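Local coordinates for autophagy-related protein 9 (Schizosaccharomyces pombe, PDB 7D0I) that scrambles phospholipids between the two leaflets of autophagic membranes as a homotrimer with a central pore, helping autophagosomes to grow, at residues Met344-Asn355 with Leu460-Leu471. The protein carries 1 engineered substitution. Residues are numbered along the deposited sequence; the frame is centred on the assembly and turned at random.
Sequences MRKDNYFIALIN and LALWTFREYNEL. With LMN (Lauryl Maltose Neopentyl Glycol), chain G.
Leu460 meets Ile354 first, a methyl-to-methyl touch at the far end of helix 345-355. Three residues on, Trp463 drops its indole as a knob among Asp347, Phe350, Ile351 and Ile354. Phe350 turns an edge to one face of it, CE2 standing 3.6 Å above the indole plane and the ring planes inclined at 53°; with its CG anti to the backbone N (chi1 -167°), the phenyl reaches that face through CE2 and CD2. Ile351 CG1 comes to the indole's edge, 3.4 Å from Trp463 CZ3, while NE1 hydrogen-bonds to Glu376, outside the two segments. Replacing Trp463 by an alanine would probably open a gap where the indole lay against Phe350 and Ile351, and leave Glu376 without its N-H donor.

Next, Arg466 lays its CG against Ile351 CD1, then bends at chi2 (72°) and grips one atom, Glu470 O, side-on with NE (3.0 Å) and NH2, the oxygen lying in the guanidinium plane. Met344 CE packs obliquely against that group. The Tyr468 and Ile351 side chains run past each other in opposite directions, Ile351 CG2 over one ring face, 4.2 Å from the ring centroid, and Ala352 CB lies near the hydroxyl.

Asn469, inside the type II turn from Glu467 to Glu470, exchanges two hydrogen bonds with Asn348. Asn469 N donates to Asn348 OD1 at 3.1 Å, which would set the rotation of the Asn348 amide; the return bond, Asn348 ND2 to Asn469 OD1, is short as modelled. Leu471 closes the run, CD2 against Met344 CG, at the N-cap of helix 472-480.

Asp347, Trp463 and Arg466 thus come together from two segments, probably on the cytoplasmic side, to form part of a detergent pocket in this ATG9-family fold, beside the maltoside headgroup of a bound lauryl maltose neopentyl glycol.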
ATOM      1  N   MET A 344      -0.647  36.916  -3.079  1.00 15.93           N
ATOM      2  CA  MET A 344      -1.010  36.773  -4.478  1.00 15.93           C
ATOM      3  C   MET A 344      -2.417  37.269  -4.768  1.00 15.93           C
ATOM      4  O   MET A 344      -3.095  36.709  -5.628  1.00 15.93           O
ATOM      5  CB  MET A 344      -0.877  35.318  -4.906  1.00 15.93           C
ATOM      6  CG  MET A 344       0.524  34.805  -4.930  1.00 15.93           C
ATOM      7  SD  MET A 344       0.622  33.300  -5.871  1.00 15.93           S
ATOM      8  CE  MET A 344       0.020  33.858  -7.449  1.00 15.93           C
ATOM      9  N   ARG A 345      -2.875  38.304  -4.074  1.00 19.60           N
ATOM     10  CA  ARG A 345      -4.265  38.713  -4.238  1.00 19.60           C
ATOM     11  C   ARG A 345      -4.502  39.313  -5.613  1.00 19.60           C
ATOM     12  O   ARG A 345      -5.562  39.100  -6.206  1.00 19.60           O
ATOM     13  CB  ARG A 345      -4.666  39.699  -3.145  1.00 19.60           C
ATOM     14  CG  ARG A 345      -6.154  39.959  -3.110  1.00 19.60           C
ATOM     15  CD  ARG A 345      -6.537  41.094  -2.191  1.00 19.60           C
ATOM     16  NE  ARG A 345      -6.258  40.807  -0.791  1.00 19.60           N
ATOM     17  CZ  ARG A 345      -6.949  39.950  -0.052  1.00 19.60           C
ATOM     18  NH1 ARG A 345      -6.629  39.754   1.212  1.00 19.60           N
ATOM     19  NH2 ARG A 345      -7.951  39.277  -0.585  1.00 19.60           N
ATOM     20  N   LYS A 346      -3.537  40.060  -6.135  1.00 18.17           N
ATOM     21  CA  LYS A 346      -3.645  40.615  -7.477  1.00 18.17           C
ATOM     22  C   LYS A 346      -3.100  39.678  -8.540  1.00 18.17           C
ATOM     23  O   LYS A 346      -3.577  39.699  -9.680  1.00 18.17           O
ATOM     24  CB  LYS A 346      -2.895  41.938  -7.570  1.00 18.17           C
ATOM     25  CG  LYS A 346      -3.216  42.922  -6.484  1.00 18.17           C
ATOM     26  CD  LYS A 346      -2.494  44.220  -6.746  1.00 18.17           C
ATOM     27  CE  LYS A 346      -2.706  45.200  -5.626  1.00 18.17           C
ATOM     28  NZ  LYS A 346      -1.987  46.468  -5.883  1.00 18.17           N
ATOM     29  N   ASP A 347      -2.103  38.866  -8.201  1.00 18.84           N
ATOM     30  CA  ASP A 347      -1.595  37.904  -9.164  1.00 18.84           C
ATOM     31  C   ASP A 347      -2.644  36.870  -9.518  1.00 18.84           C
ATOM     32  O   ASP A 347      -2.652  36.362 -10.637  1.00 18.84           O
ATOM     33  CB  ASP A 347      -0.348  37.221  -8.623  1.00 18.84           C
ATOM     34  CG  ASP A 347       0.832  38.153  -8.539  1.00 18.84           C
ATOM     35  OD1 ASP A 347       1.125  38.830  -9.542  1.00 18.84           O
ATOM     36  OD2 ASP A 347       1.464  38.217  -7.466  1.00 18.84           O
ATOM     37  N   ASN A 348      -3.542  36.546  -8.593  1.00 14.02           N
ATOM     38  CA  ASN A 348      -4.616  35.621  -8.921  1.00 14.02           C
ATOM     39  C   ASN A 348      -5.579  36.234  -9.925  1.00 14.02           C
ATOM     40  O   ASN A 348      -6.019  35.562 -10.863  1.00 14.02           O
ATOM     41  CB  ASN A 348      -5.350  35.202  -7.658  1.00 14.02           C
ATOM     42  CG  ASN A 348      -4.545  34.263  -6.812  1.00 14.02           C
ATOM     43  OD1 ASN A 348      -3.669  33.577  -7.307  1.00 14.02           O
ATOM     44  ND2 ASN A 348      -4.841  34.219  -5.528  1.00 14.02           N
ATOM     45  N   TYR A 349      -5.907  37.511  -9.760  1.00 16.94           N
ATOM     46  CA  TYR A 349      -6.730  38.177 -10.759  1.00 16.94           C
ATOM     47  C   TYR A 349      -6.023  38.241 -12.097  1.00 16.94           C
ATOM     48  O   TYR A 349      -6.664  38.145 -13.142  1.00 16.94           O
ATOM     49  CB  TYR A 349      -7.097  39.579 -10.294  1.00 16.94           C
ATOM     50  CG  TYR A 349      -8.213  39.621  -9.294  1.00 16.94           C
ATOM     51  CD1 TYR A 349      -9.514  39.363  -9.670  1.00 16.94           C
ATOM     52  CD2 TYR A 349      -7.969  39.936  -7.977  1.00 16.94           C
ATOM     53  CE1 TYR A 349     -10.532  39.405  -8.764  1.00 16.94           C
ATOM     54  CE2 TYR A 349      -8.981  39.985  -7.062  1.00 16.94           C
ATOM     55  CZ  TYR A 349     -10.260  39.719  -7.459  1.00 16.94           C
ATOM     56  OH  TYR A 349     -11.272  39.766  -6.541  1.00 16.94           O
ATOM     57  N   PHE A 350      -4.703  38.403 -12.089  1.00 14.33           N
ATOM     58  CA  PHE A 350      -3.959  38.434 -13.345  1.00 14.33           C
ATOM     59  C   PHE A 350      -3.985  37.076 -14.031  1.00 14.33           C
ATOM     60  O   PHE A 350      -4.209  36.986 -15.242  1.00 14.33           O
ATOM     61  CB  PHE A 350      -2.527  38.880 -13.090  1.00 14.33           C
ATOM     62  CG  PHE A 350      -1.777  39.239 -14.329  1.00 14.33           C
ATOM     63  CD1 PHE A 350      -1.780  40.527 -14.801  1.00 14.33           C
ATOM     64  CD2 PHE A 350      -1.058  38.289 -15.017  1.00 14.33           C
ATOM     65  CE1 PHE A 350      -1.089  40.857 -15.930  1.00 14.33           C
ATOM     66  CE2 PHE A 350      -0.369  38.622 -16.149  1.00 14.33           C
ATOM     67  CZ  PHE A 350      -0.387  39.901 -16.602  1.00 14.33           C
ATOM     68  N   ILE A 351      -3.737  36.006 -13.277  1.00 12.45           N
ATOM     69  CA  ILE A 351      -3.816  34.658 -13.829  1.00 12.45           C
ATOM     70  C   ILE A 351      -5.192  34.405 -14.415  1.00 12.45           C
ATOM     71  O   ILE A 351      -5.325  33.789 -15.477  1.00 12.45           O
ATOM     72  CB  ILE A 351      -3.476  33.616 -12.751  1.00 12.45           C
ATOM     73  CG1 ILE A 351      -2.066  33.813 -12.231  1.00 12.45           C
ATOM     74  CG2 ILE A 351      -3.597  32.231 -13.301  1.00 12.45           C
ATOM     75  CD1 ILE A 351      -1.807  33.067 -10.973  1.00 12.45           C
ATOM     76  N   ALA A 352      -6.238  34.883 -13.743  1.00 14.56           N
ATOM     77  CA  ALA A 352      -7.596  34.626 -14.208  1.00 14.56           C
ATOM     78  C   ALA A 352      -7.981  35.499 -15.389  1.00 14.56           C
ATOM     79  O   ALA A 352      -8.808  35.090 -16.202  1.00 14.56           O
ATOM     80  CB  ALA A 352      -8.581  34.831 -13.069  1.00 14.56           C
ATOM     81  N   LEU A 353      -7.419  36.700 -15.498  1.00 17.25           N
ATOM     82  CA  LEU A 353      -7.656  37.514 -16.682  1.00 17.25           C
ATOM     83  C   LEU A 353      -6.951  36.924 -17.893  1.00 17.25           C
ATOM     84  O   LEU A 353      -7.509  36.884 -18.990  1.00 17.25           O
ATOM     85  CB  LEU A 353      -7.181  38.946 -16.451  1.00 17.25           C
ATOM     86  CG  LEU A 353      -7.935  39.879 -15.519  1.00 17.25           C
ATOM     87  CD1 LEU A 353      -7.117  41.120 -15.310  1.00 17.25           C
ATOM     88  CD2 LEU A 353      -9.263  40.240 -16.106  1.00 17.25           C
ATOM     89  N   ILE A 354      -5.711  36.477 -17.712  1.00 17.02           N
ATOM     90  CA  ILE A 354      -4.927  36.004 -18.848  1.00 17.02           C
ATOM     91  C   ILE A 354      -5.415  34.638 -19.307  1.00 17.02           C
ATOM     92  O   ILE A 354      -5.595  34.398 -20.505  1.00 17.02           O
ATOM     93  CB  ILE A 354      -3.430  35.983 -18.495  1.00 17.02           C
ATOM     94  CG1 ILE A 354      -2.912  37.405 -18.323  1.00 17.02           C
ATOM     95  CG2 ILE A 354      -2.643  35.288 -19.566  1.00 17.02           C
ATOM     96  CD1 ILE A 354      -3.207  38.298 -19.484  1.00 17.02           C
ATOM     97  N   ASN A 355      -5.647  33.724 -18.367  1.00 15.95           N
ATOM     98  CA  ASN A 355      -5.956  32.350 -18.740  1.00 15.95           C
ATOM     99  C   ASN A 355      -7.379  32.208 -19.256  1.00 15.95           C
ATOM    100  O   ASN A 355      -7.668  31.297 -20.037  1.00 15.95           O
ATOM    101  CB  ASN A 355      -5.730  31.428 -17.552  1.00 15.95           C
ATOM    102  CG  ASN A 355      -4.289  31.061 -17.382  1.00 15.95           C
ATOM    103  OD1 ASN A 355      -3.406  31.753 -17.871  1.00 15.95           O
ATOM    104  ND2 ASN A 355      -4.034  29.962 -16.692  1.00 15.95           N
ATOM    105  N   LEU A 460       4.450  34.083 -21.976  1.00 12.97           N
ATOM    106  CA  LEU A 460       3.043  33.721 -21.939  1.00 12.97           C
ATOM    107  C   LEU A 460       2.845  32.272 -21.531  1.00 12.97           C
ATOM    108  O   LEU A 460       1.788  31.923 -21.003  1.00 12.97           O
ATOM    109  CB  LEU A 460       2.403  33.964 -23.297  1.00 12.97           C
ATOM    110  CG  LEU A 460       0.915  33.678 -23.400  1.00 12.97           C
ATOM    111  CD1 LEU A 460       0.137  34.685 -22.609  1.00 12.97           C
ATOM    112  CD2 LEU A 460       0.497  33.696 -24.841  1.00 12.97           C
ATOM    113  N   ALA A 461       3.835  31.419 -21.769  1.00 10.44           N
ATOM    114  CA  ALA A 461       3.757  30.054 -21.278  1.00 10.44           C
ATOM    115  C   ALA A 461       3.925  29.990 -19.777  1.00 10.44           C
ATOM    116  O   ALA A 461       3.463  29.037 -19.154  1.00 10.44           O
ATOM    117  CB  ALA A 461       4.818  29.190 -21.940  1.00 10.44           C
ATOM    118  N   LEU A 462       4.588  30.972 -19.182  1.00  9.97           N
ATOM    119  CA  LEU A 462       4.781  30.975 -17.744  1.00  9.97           C
ATOM    120  C   LEU A 462       3.591  31.533 -16.987  1.00  9.97           C
ATOM    121  O   LEU A 462       3.534  31.387 -15.767  1.00  9.97           O
ATOM    122  CB  LEU A 462       6.036  31.763 -17.389  1.00  9.97           C
ATOM    123  CG  LEU A 462       7.346  31.058 -17.702  1.00  9.97           C
ATOM    124  CD1 LEU A 462       8.484  31.812 -17.092  1.00  9.97           C
ATOM    125  CD2 LEU A 462       7.300  29.666 -17.162  1.00  9.97           C
ATOM    126  N   TRP A 463       2.653  32.180 -17.667  1.00 12.78           N
ATOM    127  CA  TRP A 463       1.383  32.548 -17.061  1.00 12.78           C
ATOM    128  C   TRP A 463       0.282  31.557 -17.379  1.00 12.78           C
ATOM    129  O   TRP A 463      -0.757  31.575 -16.716  1.00 12.78           O
ATOM    130  CB  TRP A 463       0.952  33.939 -17.517  1.00 12.78           C
ATOM    131  CG  TRP A 463       1.643  35.034 -16.800  1.00 12.78           C
ATOM    132  CD1 TRP A 463       2.551  35.893 -17.311  1.00 12.78           C
ATOM    133  CD2 TRP A 463       1.489  35.386 -15.423  1.00 12.78           C
ATOM    134  NE1 TRP A 463       2.974  36.766 -16.347  1.00 12.78           N
ATOM    135  CE2 TRP A 463       2.332  36.472 -15.175  1.00 12.78           C
ATOM    136  CE3 TRP A 463       0.715  34.886 -14.375  1.00 12.78           C
ATOM    137  CZ2 TRP A 463       2.426  37.070 -13.928  1.00 12.78           C
ATOM    138  CZ3 TRP A 463       0.813  35.479 -13.142  1.00 12.78           C
ATOM    139  CH2 TRP A 463       1.657  36.557 -12.927  1.00 12.78           C
ATOM    140  N   THR A 464       0.486  30.706 -18.380  1.00 12.64           N
ATOM    141  CA  THR A 464      -0.434  29.616 -18.650  1.00 12.64           C
ATOM    142  C   THR A 464      -0.216  28.457 -17.694  1.00 12.64           C
ATOM    143  O   THR A 464      -1.171  27.766 -17.332  1.00 12.64           O
ATOM    144  CB  THR A 464      -0.265  29.145 -20.087  1.00 12.64           C
ATOM    145  OG1 THR A 464      -0.434  30.255 -20.973  1.00 12.64           O
ATOM    146  CG2 THR A 464      -1.290  28.117 -20.419  1.00 12.64           C
ATOM    147  N   PHE A 465       1.022  28.239 -17.271  1.00 12.10           N
ATOM    148  CA  PHE A 465       1.325  27.159 -16.350  1.00 12.10           C
ATOM    149  C   PHE A 465       1.070  27.542 -14.904  1.00 12.10           C
ATOM    150  O   PHE A 465       0.950  26.654 -14.057  1.00 12.10           O
ATOM    151  CB  PHE A 465       2.783  26.731 -16.491  1.00 12.10           C
ATOM    152  CG  PHE A 465       3.150  26.238 -17.855  1.00 12.10           C
ATOM    153  CD1 PHE A 465       2.188  25.883 -18.770  1.00 12.10           C
ATOM    154  CD2 PHE A 465       4.470  26.118 -18.214  1.00 12.10           C
ATOM    155  CE1 PHE A 465       2.535  25.437 -20.013  1.00 12.10           C
ATOM    156  CE2 PHE A 465       4.815  25.665 -19.452  1.00 12.10           C
ATOM    157  CZ  PHE A 465       3.849  25.323 -20.351  1.00 12.10           C
ATOM    158  N   ARG A 466       0.985  28.829 -14.608  1.00 11.50           N
ATOM    159  CA  ARG A 466       0.902  29.278 -13.229  1.00 11.50           C
ATOM    160  C   ARG A 466      -0.425  28.873 -12.618  1.00 11.50           C
ATOM    161  O   ARG A 466      -1.474  28.962 -13.257  1.00 11.50           O
ATOM    162  CB  ARG A 466       1.075  30.786 -13.163  1.00 11.50           C
ATOM    163  CG  ARG A 466       1.158  31.351 -11.780  1.00 11.50           C
ATOM    164  CD  ARG A 466       2.451  31.023 -11.105  1.00 11.50           C
ATOM    165  NE  ARG A 466       2.656  31.832  -9.914  1.00 11.50           N
ATOM    166  CZ  ARG A 466       3.207  33.035  -9.929  1.00 11.50           C
ATOM    167  NH1 ARG A 466       3.595  33.568 -11.066  1.00 11.50           N
ATOM    168  NH2 ARG A 466       3.354  33.709  -8.812  1.00 11.50           N
ATOM    169  N   GLU A 467      -0.371  28.412 -11.378  1.00 13.91           N
ATOM    170  CA  GLU A 467      -1.555  28.088 -10.605  1.00 13.91           C
ATOM    171  C   GLU A 467      -1.855  29.212  -9.633  1.00 13.91           C
ATOM    172  O   GLU A 467      -1.015  30.062  -9.355  1.00 13.91           O
ATOM    173  CB  GLU A 467      -1.361  26.778  -9.851  1.00 13.91           C
ATOM    174  CG  GLU A 467      -1.272  25.584 -10.759  1.00 13.91           C
ATOM    175  CD  GLU A 467      -0.950  24.321 -10.025  1.00 13.91           C
ATOM    176  OE1 GLU A 467      -0.425  24.409  -8.896  1.00 13.91           O
ATOM    177  OE2 GLU A 467      -1.222  23.235 -10.573  1.00 13.91           O
ATOM    178  N   TYR A 468      -3.074  29.211  -9.118  1.00 12.46           N
ATOM    179  CA  TYR A 468      -3.466  30.230  -8.165  1.00 12.46           C
ATOM    180  C   TYR A 468      -2.834  29.953  -6.813  1.00 12.46           C
ATOM    181  O   TYR A 468      -2.645  28.806  -6.415  1.00 12.46           O
ATOM    182  CB  TYR A 468      -4.979  30.278  -8.033  1.00 12.46           C
ATOM    183  CG  TYR A 468      -5.691  30.532  -9.329  1.00 12.46           C
ATOM    184  CD1 TYR A 468      -6.164  29.492 -10.088  1.00 12.46           C
ATOM    185  CD2 TYR A 468      -5.897  31.814  -9.787  1.00 12.46           C
ATOM    186  CE1 TYR A 468      -6.815  29.717 -11.261  1.00 12.46           C
ATOM    187  CE2 TYR A 468      -6.552  32.048 -10.958  1.00 12.46           C
ATOM    188  CZ  TYR A 468      -7.005  30.994 -11.693  1.00 12.46           C
ATOM    189  OH  TYR A 468      -7.658  31.207 -12.875  1.00 12.46           O
ATOM    190  N   ASN A 469      -2.486  31.026  -6.117  1.00 15.00           N
ATOM    191  CA  ASN A 469      -1.865  30.992  -4.799  1.00 15.00           C
ATOM    192  C   ASN A 469      -0.558  30.216  -4.780  1.00 15.00           C
ATOM    193  O   ASN A 469      -0.047  29.907  -3.702  1.00 15.00           O
ATOM    194  CB  ASN A 469      -2.818  30.431  -3.747  1.00 15.00           C
ATOM    195  CG  ASN A 469      -4.093  31.212  -3.666  1.00 15.00           C
ATOM    196  OD1 ASN A 469      -4.109  32.410  -3.921  1.00 15.00           O
ATOM    197  ND2 ASN A 469      -5.177  30.541  -3.328  1.00 15.00           N
ATOM    198  N   GLU A 470       0.003  29.904  -5.940  1.00 13.38           N
ATOM    199  CA  GLU A 470       1.325  29.299  -6.022  1.00 13.38           C
ATOM    200  C   GLU A 470       2.349  30.418  -6.024  1.00 13.38           C
ATOM    201  O   GLU A 470       2.505  31.119  -7.024  1.00 13.38           O
ATOM    202  CB  GLU A 470       1.465  28.436  -7.268  1.00 13.38           C
ATOM    203  CG  GLU A 470       2.885  28.069  -7.574  1.00 13.38           C
ATOM    204  CD  GLU A 470       2.987  26.902  -8.509  1.00 13.38           C
ATOM    205  OE1 GLU A 470       3.286  25.791  -8.030  1.00 13.38           O
ATOM    206  OE2 GLU A 470       2.764  27.090  -9.720  1.00 13.38           O
ATOM    207  N   LEU A 471       3.031  30.594  -4.899  1.00 13.87           N
ATOM    208  CA  LEU A 471       3.981  31.679  -4.760  1.00 13.87           C
ATOM    209  C   LEU A 471       5.085  31.544  -5.793  1.00 13.87           C
ATOM    210  O   LEU A 471       5.322  30.476  -6.347  1.00 13.87           O
ATOM    211  CB  LEU A 471       4.546  31.705  -3.345  1.00 13.87           C
ATOM    212  CG  LEU A 471       3.549  32.165  -2.288  1.00 13.87           C
ATOM    213  CD1 LEU A 471       4.121  31.982  -0.925  1.00 13.87           C
ATOM    214  CD2 LEU A 471       3.204  33.605  -2.501  1.00 13.87           C
TER
HETATM  215  C1  LMN G 801       8.755  44.912 -11.406  1.00 55.07           C
HETATM  216  O1  LMN G 801       9.051  46.174 -11.611  1.00 55.07           O
HETATM  217  C2  LMN G 801       9.764  44.246 -10.449  1.00 55.07           C
HETATM  218  O2  LMN G 801       9.814  44.995  -9.240  1.00 55.07           O
HETATM  219  C3  LMN G 801       9.334  42.849 -10.144  1.00 55.07           C
HETATM  220  O3  LMN G 801      10.334  42.244  -9.256  1.00 55.07           O
HETATM  221  C4  LMN G 801       9.178  42.008 -11.346  1.00 55.07           C
HETATM  222  O4  LMN G 801       8.439  40.771 -10.953  1.00 55.07           O
HETATM  223  C5  LMN G 801       8.420  42.668 -12.453  1.00 55.07           C
HETATM  224  O5  LMN G 801       8.825  44.075 -12.706  1.00 55.07           O
HETATM  225  C6  LMN G 801       8.599  41.869 -13.746  1.00 55.07           C
HETATM  226  O6  LMN G 801       9.871  41.264 -13.758  1.00 55.07           O
HETATM  227  CAA LMN G 801      12.739  54.615 -19.992  1.00 55.07           C
HETATM  228  CAB LMN G 801       7.480  53.300 -19.931  1.00 55.07           C
HETATM  229  OAI LMN G 801       9.688  35.844 -13.686  1.00 55.07           O
HETATM  230  OAJ LMN G 801       5.528  37.964 -12.385  1.00 55.07           O
HETATM  231  OAL LMN G 801       2.470  45.238  -7.585  1.00 55.07           O
HETATM  232  OAN LMN G 801       3.519  43.697 -12.377  1.00 55.07           O
HETATM  233  OAP LMN G 801       3.736  46.158 -11.967  1.00 55.07           O
HETATM  234  OAQ LMN G 801      10.898  35.894 -10.672  1.00 55.07           O
HETATM  235  OAR LMN G 801       4.260  37.383  -9.962  1.00 55.07           O
HETATM  236  OAS LMN G 801      11.019  37.630  -8.509  1.00 55.07           O
HETATM  237  OAT LMN G 801       6.122  38.583  -7.968  1.00 55.07           O
HETATM  238  OAU LMN G 801       8.291  39.304  -8.822  1.00 55.07           O
HETATM  239  OAV LMN G 801       3.973  41.258  -8.021  1.00 55.07           O
HETATM  240  CAW LMN G 801      12.929  54.023 -18.575  1.00 55.07           C
HETATM  241  CAX LMN G 801       7.312  51.830 -19.499  1.00 55.07           C
HETATM  242  CAY LMN G 801      12.329  52.597 -18.543  1.00 55.07           C
HETATM  243  CAZ LMN G 801       5.832  51.603 -19.109  1.00 55.07           C
HETATM  244  CBA LMN G 801      11.367  52.462 -17.333  1.00 55.07           C
HETATM  245  CBB LMN G 801       5.721  51.296 -17.590  1.00 55.07           C
HETATM  246  CBC LMN G 801      10.370  51.300 -17.613  1.00 55.07           C
HETATM  247  CBD LMN G 801       4.312  51.738 -17.111  1.00 55.07           C
HETATM  248  CBE LMN G 801       9.294  51.253 -16.487  1.00 55.07           C
HETATM  249  CBF LMN G 801       4.314  51.928 -15.569  1.00 55.07           C
HETATM  250  CBG LMN G 801       9.985  51.397 -15.096  1.00 55.07           C
HETATM  251  CBH LMN G 801       5.151  50.793 -14.916  1.00 55.07           C
HETATM  252  CBI LMN G 801       8.940  51.071 -13.977  1.00 55.07           C
HETATM  253  CBJ LMN G 801       5.258  51.070 -13.383  1.00 55.07           C
HETATM  254  CBK LMN G 801       8.973  49.535 -13.669  1.00 55.07           C
HETATM  255  CBL LMN G 801       5.502  49.710 -12.639  1.00 55.07           C
HETATM  256  CBM LMN G 801       9.986  37.143 -13.237  1.00 55.07           C
HETATM  257  CBN LMN G 801       4.882  39.219 -12.421  1.00 55.07           C
HETATM  258  CBP LMN G 801       2.736  44.345  -8.645  1.00 55.07           C
HETATM  259  CBQ LMN G 801       8.526  49.302 -12.182  1.00 55.07           C
HETATM  260  CBR LMN G 801       6.291  48.418 -13.083  1.00 55.07           C
HETATM  261  CBS LMN G 801       8.244  46.783 -12.632  1.00 55.07           C
HETATM  262  CBT LMN G 801       7.000  47.908 -10.605  1.00 55.07           C
HETATM  263  OBV LMN G 801       5.637  47.448 -10.554  1.00 55.07           O
HETATM  264  OBX LMN G 801       4.503  45.876  -9.291  1.00 55.07           O
HETATM  265  OBY LMN G 801       8.645  38.637 -11.860  1.00 55.07           O
HETATM  266  OBZ LMN G 801       4.316  40.980 -10.856  1.00 55.07           O
HETATM  267  OCB LMN G 801       5.643  42.677  -9.825  1.00 55.07           O
HETATM  268  CCC LMN G 801       9.374  37.345 -11.881  1.00 55.07           C
HETATM  269  CCD LMN G 801       4.238  39.516 -11.093  1.00 55.07           C
HETATM  270  CCF LMN G 801       4.185  44.446  -9.041  1.00 55.07           C
HETATM  271  CCH LMN G 801       4.690  44.015 -11.546  1.00 55.07           C
HETATM  272  CCJ LMN G 801       5.482  46.075 -10.351  1.00 55.07           C
HETATM  273  CCL LMN G 801       4.957  45.478 -11.640  1.00 55.07           C
HETATM  274  CCM LMN G 801       7.505  48.101 -12.115  1.00 55.07           C
HETATM  275  CCN LMN G 801      10.467  37.261 -10.815  1.00 55.07           C
HETATM  276  CCO LMN G 801       4.938  38.650 -10.034  1.00 55.07           C
HETATM  277  CCQ LMN G 801       4.459  43.461 -10.196  1.00 55.07           C
HETATM  278  CCR LMN G 801       9.268  39.666 -10.998  1.00 55.07           C
HETATM  279  CCS LMN G 801       5.432  41.310  -9.948  1.00 55.07           C
HETATM  280  CCT LMN G 801       9.960  37.754  -9.511  1.00 55.07           C
HETATM  281  CCU LMN G 801       4.994  39.216  -8.658  1.00 55.07           C
HETATM  282  CCV LMN G 801       9.514  39.170  -9.567  1.00 55.07           C
HETATM  283  CCW LMN G 801       5.173  40.689  -8.579  1.00 55.07           C